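Extracellular invertase (Aspergillus kawachii, PDB 5XH8) probably cleaves the beta-fructofuranosyl bond of sucrose and related sugars and, as a GH32 enzyme with high transfructosylation activity, passes fructose on to build fructooligosaccharides such as 1-kestose. Local coordinates at residues 449-454 and 590-595; 27-32 and 545-550. All blocks are in the same frame, centred on the assembly; numbering follows the deposited sequence.

How the contacts relate
Both contacts tie a loop to the C-terminal beta-sandwich of this GH32 enzyme, and both reach the sheet that holds strands 455-463, 534-547 and 585-594. Contact 1 is the outer one, partly buried, and stays within the sandwich; contact 2 is buried and brings residues 27-32, which lead into strand 37-47 of the propeller, against the hairpin turn at 547-550. Each centres on one carboxylate taking backbone N-H groups from a loop. Glu594 adds a serine hydroxyl and a water, whereas Asp547 adds a histidine. The two sites meet directly: Lys454 O and Gly595 O probably accept hydrogen bonds from Asn548 N and Arg29 NH1.

Contact 1. Residues 449-454 and 590-595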
ATOM      1  N   ARG A 449     -47.539 -19.506  37.518  1.00 42.83           N
ATOM      2  CA  ARG A 449     -47.779 -18.707  36.320  1.00 40.56           C
ATOM      3  C   ARG A 449     -46.501 -18.605  35.460  1.00 40.03           C
ATOM      4  O   ARG A 449     -45.402 -18.444  35.970  1.00 39.22           O
ATOM      5  CB  ARG A 449     -48.256 -17.334  36.721  1.00 39.62           C
ATOM      6  CG  ARG A 449     -48.740 -16.494  35.564  1.00 39.90           C
ATOM      7  CD  ARG A 449     -48.952 -15.086  36.034  1.00 39.74           C
ATOM      8  NE  ARG A 449     -49.105 -14.174  34.916  1.00 40.77           N
ATOM      9  CZ  ARG A 449     -49.329 -12.871  35.049  1.00 42.68           C
ATOM     10  NH1 ARG A 449     -49.419 -12.316  36.261  1.00 44.19           N
ATOM     11  NH2 ARG A 449     -49.460 -12.106  33.971  1.00 44.39           N
ATOM     12  N   SER A 450     -46.666 -18.727  34.153  1.00 39.63           N
ATOM     13  CA  SER A 450     -45.565 -18.637  33.215  1.00 37.47           C
ATOM     14  C   SER A 450     -45.917 -17.523  32.255  1.00 40.77           C
ATOM     15  O   SER A 450     -47.110 -17.176  32.116  1.00 39.12           O
ATOM     16  CB  SER A 450     -45.384 -19.942  32.461  1.00 35.29           C
ATOM     17  OG  SER A 450     -44.704 -20.897  33.235  1.00 31.77           O
ATOM     18  N   PRO A 451     -44.884 -16.933  31.596  1.00 44.61           N
ATOM     19  CA  PRO A 451     -45.172 -15.982  30.528  1.00 41.79           C
ATOM     20  C   PRO A 451     -45.915 -16.666  29.409  1.00 37.90           C
ATOM     21  O   PRO A 451     -45.730 -17.852  29.186  1.00 40.79           O
ATOM     22  CB  PRO A 451     -43.772 -15.525  30.050  1.00 44.23           C
ATOM     23  CG  PRO A 451     -42.837 -16.570  30.520  1.00 44.36           C
ATOM     24  CD  PRO A 451     -43.429 -17.100  31.798  1.00 44.84           C
ATOM     25  N   SER A 452     -46.764 -15.920  28.733  1.00 39.03           N
ATOM     26  CA  SER A 452     -47.485 -16.429  27.591  1.00 41.23           C
ATOM     27  C   SER A 452     -46.781 -16.104  26.276  1.00 37.96           C
ATOM     28  O   SER A 452     -47.322 -16.419  25.222  1.00 36.29           O
ATOM     29  CB  SER A 452     -48.882 -15.830  27.568  1.00 41.24           C
ATOM     30  OG  SER A 452     -48.779 -14.425  27.458  1.00 43.19           O
ATOM     31  N   GLU A 453     -45.615 -15.446  26.310  1.00 35.99           N
ATOM     32  CA  GLU A 453     -44.815 -15.290  25.085  1.00 35.24           C
ATOM     33  C   GLU A 453     -43.330 -15.441  25.356  1.00 32.50           C
ATOM     34  O   GLU A 453     -42.896 -15.441  26.510  1.00 31.82           O
ATOM     35  CB  GLU A 453     -45.135 -13.977  24.355  1.00 37.82           C
ATOM     36  CG  GLU A 453     -44.769 -12.720  25.124  1.00 40.60           C
ATOM     37  CD  GLU A 453     -44.955 -11.441  24.318  1.00 44.49           C
ATOM     38  OE1 GLU A 453     -45.222 -11.482  23.087  1.00 46.40           O
ATOM     39  OE2 GLU A 453     -44.819 -10.369  24.929  1.00 46.70           O
ATOM     40  N   LYS A 454     -42.555 -15.566  24.273  1.00 29.29           N
ATOM     41  CA  LYS A 454     -41.142 -15.884  24.371  1.00 29.25           C
ATOM     42  C   LYS A 454     -40.248 -14.601  24.455  1.00 29.74           C
ATOM     43  O   LYS A 454     -39.176 -14.530  23.847  1.00 27.42           O
ATOM     44  CB  LYS A 454     -40.757 -16.759  23.178  1.00 31.11           C
ATOM     45  CG  LYS A 454     -41.570 -18.044  23.055  1.00 31.12           C
ATOM     46  CD  LYS A 454     -41.099 -18.900  21.886  1.00 30.61           C
ATOM     47  CE  LYS A 454     -42.009 -20.123  21.727  1.00 31.58           C
ATOM     48  NZ  LYS A 454     -41.622 -20.955  20.559  1.00 32.40           N
ATOM     49  N   VAL A 590     -39.041 -15.319  42.616  1.00 50.67           N
ATOM     50  CA  VAL A 590     -38.576 -15.224  41.249  1.00 48.72           C
ATOM     51  C   VAL A 590     -39.419 -14.137  40.605  1.00 48.55           C
ATOM     52  O   VAL A 590     -40.642 -14.174  40.740  1.00 47.97           O
ATOM     53  CB  VAL A 590     -38.805 -16.572  40.534  1.00 47.28           C
ATOM     54  CG1 VAL A 590     -38.281 -16.535  39.110  1.00 49.51           C
ATOM     55  CG2 VAL A 590     -38.160 -17.701  41.328  1.00 46.33           C
ATOM     56  N   THR A 591     -38.789 -13.170  39.933  1.00 43.26           N
ATOM     57  CA  THR A 591     -39.530 -12.145  39.196  1.00 42.28           C
ATOM     58  C   THR A 591     -39.500 -12.437  37.687  1.00 40.93           C
ATOM     59  O   THR A 591     -38.454 -12.775  37.126  1.00 38.17           O
ATOM     60  CB  THR A 591     -38.967 -10.745  39.480  1.00 44.05           C
ATOM     61  OG1 THR A 591     -38.998 -10.519  40.893  1.00 46.51           O
ATOM     62  CG2 THR A 591     -39.797  -9.664  38.787  1.00 44.44           C
ATOM     63  N   VAL A 592     -40.659 -12.324  37.052  1.00 38.22           N
ATOM     64  CA  VAL A 592     -40.785 -12.519  35.610  1.00 37.79           C
ATOM     65  C   VAL A 592     -41.389 -11.240  35.081  1.00 38.06           C
ATOM     66  O   VAL A 592     -42.449 -10.819  35.557  1.00 35.04           O
ATOM     67  CB  VAL A 592     -41.692 -13.711  35.225  1.00 37.05           C
ATOM     68  CG1 VAL A 592     -41.868 -13.785  33.700  1.00 38.62           C
ATOM     69  CG2 VAL A 592     -41.139 -15.023  35.772  1.00 35.92           C
ATOM     70  N   SER A 593     -40.705 -10.620  34.115  1.00 35.86           N
ATOM     71  CA  SER A 593     -41.212  -9.446  33.438  1.00 34.52           C
ATOM     72  C   SER A 593     -41.357  -9.822  31.971  1.00 36.47           C
ATOM     73  O   SER A 593     -40.399 -10.319  31.347  1.00 38.35           O
ATOM     74  CB  SER A 593     -40.264  -8.263  33.654  1.00 35.97           C
ATOM     75  OG  SER A 593     -40.665  -7.167  32.849  1.00 39.43           O
ATOM     76  N   GLU A 594     -42.544  -9.572  31.420  1.00 33.92           N
ATOM     77  CA  GLU A 594     -42.940 -10.115  30.128  1.00 36.18           C
ATOM     78  C   GLU A 594     -43.145  -9.028  29.092  1.00 31.71           C
ATOM     79  O   GLU A 594     -43.692  -7.989  29.404  1.00 29.71           O
ATOM     80  CB  GLU A 594     -44.242 -10.912  30.297  1.00 39.50           C
ATOM     81  CG  GLU A 594     -44.564 -11.825  29.133  1.00 44.10           C
ATOM     82  CD  GLU A 594     -45.869 -12.597  29.334  1.00 47.41           C
ATOM     83  OE1 GLU A 594     -46.247 -12.878  30.499  1.00 45.20           O
ATOM     84  OE2 GLU A 594     -46.503 -12.928  28.311  1.00 49.27           O
ATOM     85  N   GLY A 595     -42.724  -9.279  27.860  1.00 29.47           N
ATOM     86  CA  GLY A 595     -42.936  -8.329  26.769  1.00 29.27           C
ATOM     87  C   GLY A 595     -41.688  -7.617  26.256  1.00 29.04           C
ATOM     88  O   GLY A 595     -41.605  -7.315  25.064  1.00 27.46           O
TER
HETATM   89  O   HOH W   1     -48.629 -14.689  32.007  1.00 46.28           O
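Glu594 reaches from the end of strand 585-594 into the bend of the loop joining strands 444-446 and 455-463, where its carboxylate meets Pro451, Ser452 and Glu453. CG anti to the backbone N (chi1 -165°) and an extended chain carry CD toward the loop, where OE2 accepts from both the backbone N and the hydroxyl of Ser452. Ser452 OG lies 2.9 Å from Glu594 OE2, on its syn lone pair, while Ser452 N, 3.0 Å from the same oxygen, approaches from well above the carboxylate plane. Glu453 N adds a third, weak bond to OE2.

Pro451 is buried and packs tightly, its CA 3.3 Å from Glu594 OE1. Its ring crosses the side chain of Val592 at about a right angle, Pro451 CD 4.1 Å from Val592 CG1, and Phe456 and Ile575, from the two sheets of the sandwich, also touch it. Toward the exposed Arg449 the contact is looser and runs through water: one molecule accepts from Arg449 NE, donates to Ser450 O and gives only a weak bond to Glu594 OE1. On the other flank the extended Glu453 side chain lays OE2 3.3 Å from Gly595 CA.

The two carboxylates approach to 4.6 Å between Glu453 OE2 and Glu594 OE2. Such proximity could raise their proton affinity, an effect that the donors on Glu594 OE2 and the weak, long ion pair of Glu453 with Arg29 would probably offset in part.

Contact 2. Residues 27-32 and 545-550; sequences RPRAHV and VVDNSV
Asp547 meets the backbone and side chains of Pro28 to His31, and four hydrogen bonds cross the contact, three of them to its carboxylate. Asp547 CG stands anti to the backbone N (chi1 -171°), which directs the carboxylate into the bend of loop 27-32. Arg29 N binds Asp547 OD1 at 2.8 Å on its syn side, somewhat out of plane. Asp547 OD2 takes two donors: Ala30 N, 2.8 Å away on the syn lone pair, and His31 ND1, 2.7 Å away on the anti side. This last bond lies almost in the imidazole plane, and with His31 NE2 hydrogen-bonded to Glu552 both ring nitrogens are engaged, which fixes the ring's rotation. Asn548 ND2 donates nearly straight (166°) to Arg27 O, 3.0 Å away and above the carbonyl plane.

Van der Waals contacts gather on Val550. Val550 CG2 and Pro28 CG form an apolar pair at 4.0 Å, Val550 CG1 approaches His31 NE2 at 3.5 Å, and CB lies over one face of the imidazole, toward the rim.

Residues 547-550 form the type II' turn of the hairpin joining strands 534-547 and 550-555. Against it, loop 27-32 also touches strand 366-385 through Pro28 and His31, and so lies where propeller and sandwich adjoin.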
ATOM      1  N   ARG A  27     -36.956 -14.037  15.529  1.00 24.24           N
ATOM      2  CA  ARG A  27     -36.420 -12.687  15.503  1.00 24.78           C
ATOM      3  C   ARG A  27     -36.606 -11.955  16.835  1.00 24.91           C
ATOM      4  O   ARG A  27     -37.717 -11.852  17.352  1.00 23.63           O
ATOM      5  CB  ARG A  27     -37.080 -11.897  14.377  1.00 24.60           C
ATOM      6  CG  ARG A  27     -36.400 -10.578  14.034  1.00 25.00           C
ATOM      7  CD  ARG A  27     -36.961  -9.974  12.757  1.00 23.57           C
ATOM      8  NE  ARG A  27     -36.380  -8.658  12.518  1.00 23.63           N
ATOM      9  CZ  ARG A  27     -35.181  -8.408  11.981  1.00 22.85           C
ATOM     10  NH1 ARG A  27     -34.381  -9.381  11.552  1.00 23.02           N
ATOM     11  NH2 ARG A  27     -34.776  -7.148  11.864  1.00 23.50           N
ATOM     12  N   PRO A  28     -35.515 -11.414  17.376  1.00 24.58           N
ATOM     13  CA  PRO A  28     -35.663 -10.642  18.597  1.00 25.20           C
ATOM     14  C   PRO A  28     -36.314  -9.275  18.338  1.00 24.04           C
ATOM     15  O   PRO A  28     -36.312  -8.781  17.196  1.00 25.31           O
ATOM     16  CB  PRO A  28     -34.223 -10.528  19.094  1.00 25.04           C
ATOM     17  CG  PRO A  28     -33.405 -10.530  17.857  1.00 25.16           C
ATOM     18  CD  PRO A  28     -34.116 -11.453  16.916  1.00 26.62           C
ATOM     19  N   ARG A  29     -36.862  -8.674  19.391  1.00 24.02           N
ATOM     20  CA  ARG A  29     -37.401  -7.296  19.323  1.00 24.39           C
ATOM     21  C   ARG A  29     -36.606  -6.225  20.076  1.00 22.98           C
ATOM     22  O   ARG A  29     -36.789  -5.031  19.801  1.00 24.23           O
ATOM     23  CB  ARG A  29     -38.859  -7.287  19.801  1.00 25.12           C
ATOM     24  CG  ARG A  29     -39.063  -7.543  21.282  1.00 26.33           C
ATOM     25  CD  ARG A  29     -40.504  -7.214  21.697  1.00 29.07           C
ATOM     26  NE  ARG A  29     -41.490  -8.068  21.024  1.00 31.24           N
ATOM     27  CZ  ARG A  29     -42.491  -8.753  21.599  1.00 35.34           C
ATOM     28  NH1 ARG A  29     -42.756  -8.709  22.916  1.00 35.14           N
ATOM     29  NH2 ARG A  29     -43.279  -9.489  20.818  1.00 35.33           N
ATOM     30  N   ALA A  30     -35.779  -6.640  21.032  1.00 22.85           N
ATOM     31  CA  ALA A  30     -35.043  -5.725  21.916  1.00 24.07           C
ATOM     32  C   ALA A  30     -33.511  -5.733  21.682  1.00 25.10           C
ATOM     33  O   ALA A  30     -32.754  -5.282  22.549  1.00 25.06           O
ATOM     34  CB  ALA A  30     -35.324  -6.079  23.368  1.00 24.43           C
ATOM     35  N   HIS A  31     -33.067  -6.235  20.524  1.00 25.03           N
ATOM     36  CA  HIS A  31     -31.635  -6.362  20.205  1.00 24.21           C
ATOM     37  C   HIS A  31     -31.257  -5.575  18.943  1.00 23.73           C
ATOM     38  O   HIS A  31     -32.092  -5.317  18.071  1.00 22.86           O
ATOM     39  CB  HIS A  31     -31.271  -7.838  20.004  1.00 24.49           C
ATOM     40  CG  HIS A  31     -31.049  -8.582  21.279  1.00 24.91           C
ATOM     41  ND1 HIS A  31     -32.085  -8.988  22.090  1.00 25.82           N
ATOM     42  CD2 HIS A  31     -29.917  -9.003  21.879  1.00 24.39           C
ATOM     43  CE1 HIS A  31     -31.595  -9.616  23.139  1.00 24.85           C
ATOM     44  NE2 HIS A  31     -30.283  -9.647  23.029  1.00 26.38           N
ATOM     45  N   VAL A  32     -29.976  -5.226  18.845  1.00 22.23           N
ATOM     46  CA  VAL A  32     -29.438  -4.561  17.647  1.00 22.83           C
ATOM     47  C   VAL A  32     -29.123  -5.587  16.554  1.00 21.47           C
ATOM     48  O   VAL A  32     -28.269  -6.453  16.723  1.00 21.51           O
ATOM     49  CB  VAL A  32     -28.166  -3.707  17.969  1.00 22.35           C
ATOM     50  CG1 VAL A  32     -27.489  -3.194  16.689  1.00 22.59           C
ATOM     51  CG2 VAL A  32     -28.545  -2.563  18.859  1.00 22.62           C
ATOM     52  N   VAL A 545     -32.501 -13.300  30.125  1.00 26.64           N
ATOM     53  CA  VAL A 545     -33.234 -12.461  29.188  1.00 26.26           C
ATOM     54  C   VAL A 545     -33.462 -13.317  27.954  1.00 27.21           C
ATOM     55  O   VAL A 545     -32.497 -13.731  27.286  1.00 27.53           O
ATOM     56  CB  VAL A 545     -32.470 -11.185  28.789  1.00 26.59           C
ATOM     57  CG1 VAL A 545     -33.346 -10.283  27.912  1.00 26.97           C
ATOM     58  CG2 VAL A 545     -31.959 -10.452  30.019  1.00 27.63           C
ATOM     59  N   VAL A 546     -34.731 -13.573  27.650  1.00 25.82           N
ATOM     60  CA  VAL A 546     -35.109 -14.349  26.489  1.00 26.67           C
ATOM     61  C   VAL A 546     -35.811 -13.406  25.533  1.00 27.15           C
ATOM     62  O   VAL A 546     -36.881 -12.883  25.841  1.00 26.02           O
ATOM     63  CB  VAL A 546     -36.023 -15.530  26.891  1.00 27.54           C
ATOM     64  CG1 VAL A 546     -36.573 -16.259  25.667  1.00 28.28           C
ATOM     65  CG2 VAL A 546     -35.245 -16.489  27.766  1.00 27.19           C
ATOM     66  N   ASP A 547     -35.202 -13.192  24.371  1.00 27.05           N
ATOM     67  CA  ASP A 547     -35.768 -12.326  23.343  1.00 26.46           C
ATOM     68  C   ASP A 547     -35.983 -13.173  22.090  1.00 27.11           C
ATOM     69  O   ASP A 547     -35.169 -13.184  21.141  1.00 24.15           O
ATOM     70  CB  ASP A 547     -34.837 -11.119  23.118  1.00 25.43           C
ATOM     71  CG  ASP A 547     -35.433 -10.076  22.244  1.00 24.83           C
ATOM     72  OD1 ASP A 547     -36.578 -10.236  21.754  1.00 23.08           O
ATOM     73  OD2 ASP A 547     -34.737  -9.062  22.025  1.00 25.38           O
ATOM     74  N   ASN A 548     -37.110 -13.890  22.120  1.00 26.92           N
ATOM     75  CA  ASN A 548     -37.501 -14.874  21.116  1.00 26.27           C
ATOM     76  C   ASN A 548     -36.527 -16.058  21.070  1.00 27.24           C
ATOM     77  O   ASN A 548     -36.735 -17.025  21.804  1.00 30.43           O
ATOM     78  CB  ASN A 548     -37.779 -14.216  19.755  1.00 27.15           C
ATOM     79  CG  ASN A 548     -38.891 -14.921  18.979  1.00 28.28           C
ATOM     80  OD1 ASN A 548     -39.392 -15.960  19.402  1.00 29.19           O
ATOM     81  ND2 ASN A 548     -39.271 -14.358  17.852  1.00 26.00           N
ATOM     82  N   SER A 549     -35.494 -16.018  20.227  1.00 26.10           N
ATOM     83  CA  SER A 549     -34.461 -17.053  20.195  1.00 24.67           C
ATOM     84  C   SER A 549     -33.139 -16.627  20.826  1.00 24.68           C
ATOM     85  O   SER A 549     -32.232 -17.443  20.931  1.00 25.86           O
ATOM     86  CB  SER A 549     -34.179 -17.499  18.756  1.00 26.06           C
ATOM     87  OG  SER A 549     -33.622 -16.460  17.965  1.00 25.57           O
ATOM     88  N   VAL A 550     -32.999 -15.370  21.233  1.00 24.05           N
ATOM     89  CA  VAL A 550     -31.755 -14.925  21.840  1.00 23.04           C
ATOM     90  C   VAL A 550     -31.842 -15.094  23.347  1.00 23.63           C
ATOM     91  O   VAL A 550     -32.642 -14.438  23.976  1.00 24.70           O
ATOM     92  CB  VAL A 550     -31.460 -13.444  21.507  1.00 22.28           C
ATOM     93  CG1 VAL A 550     -30.127 -13.033  22.114  1.00 22.23           C
ATOM     94  CG2 VAL A 550     -31.460 -13.237  20.011  1.00 22.71           C
TER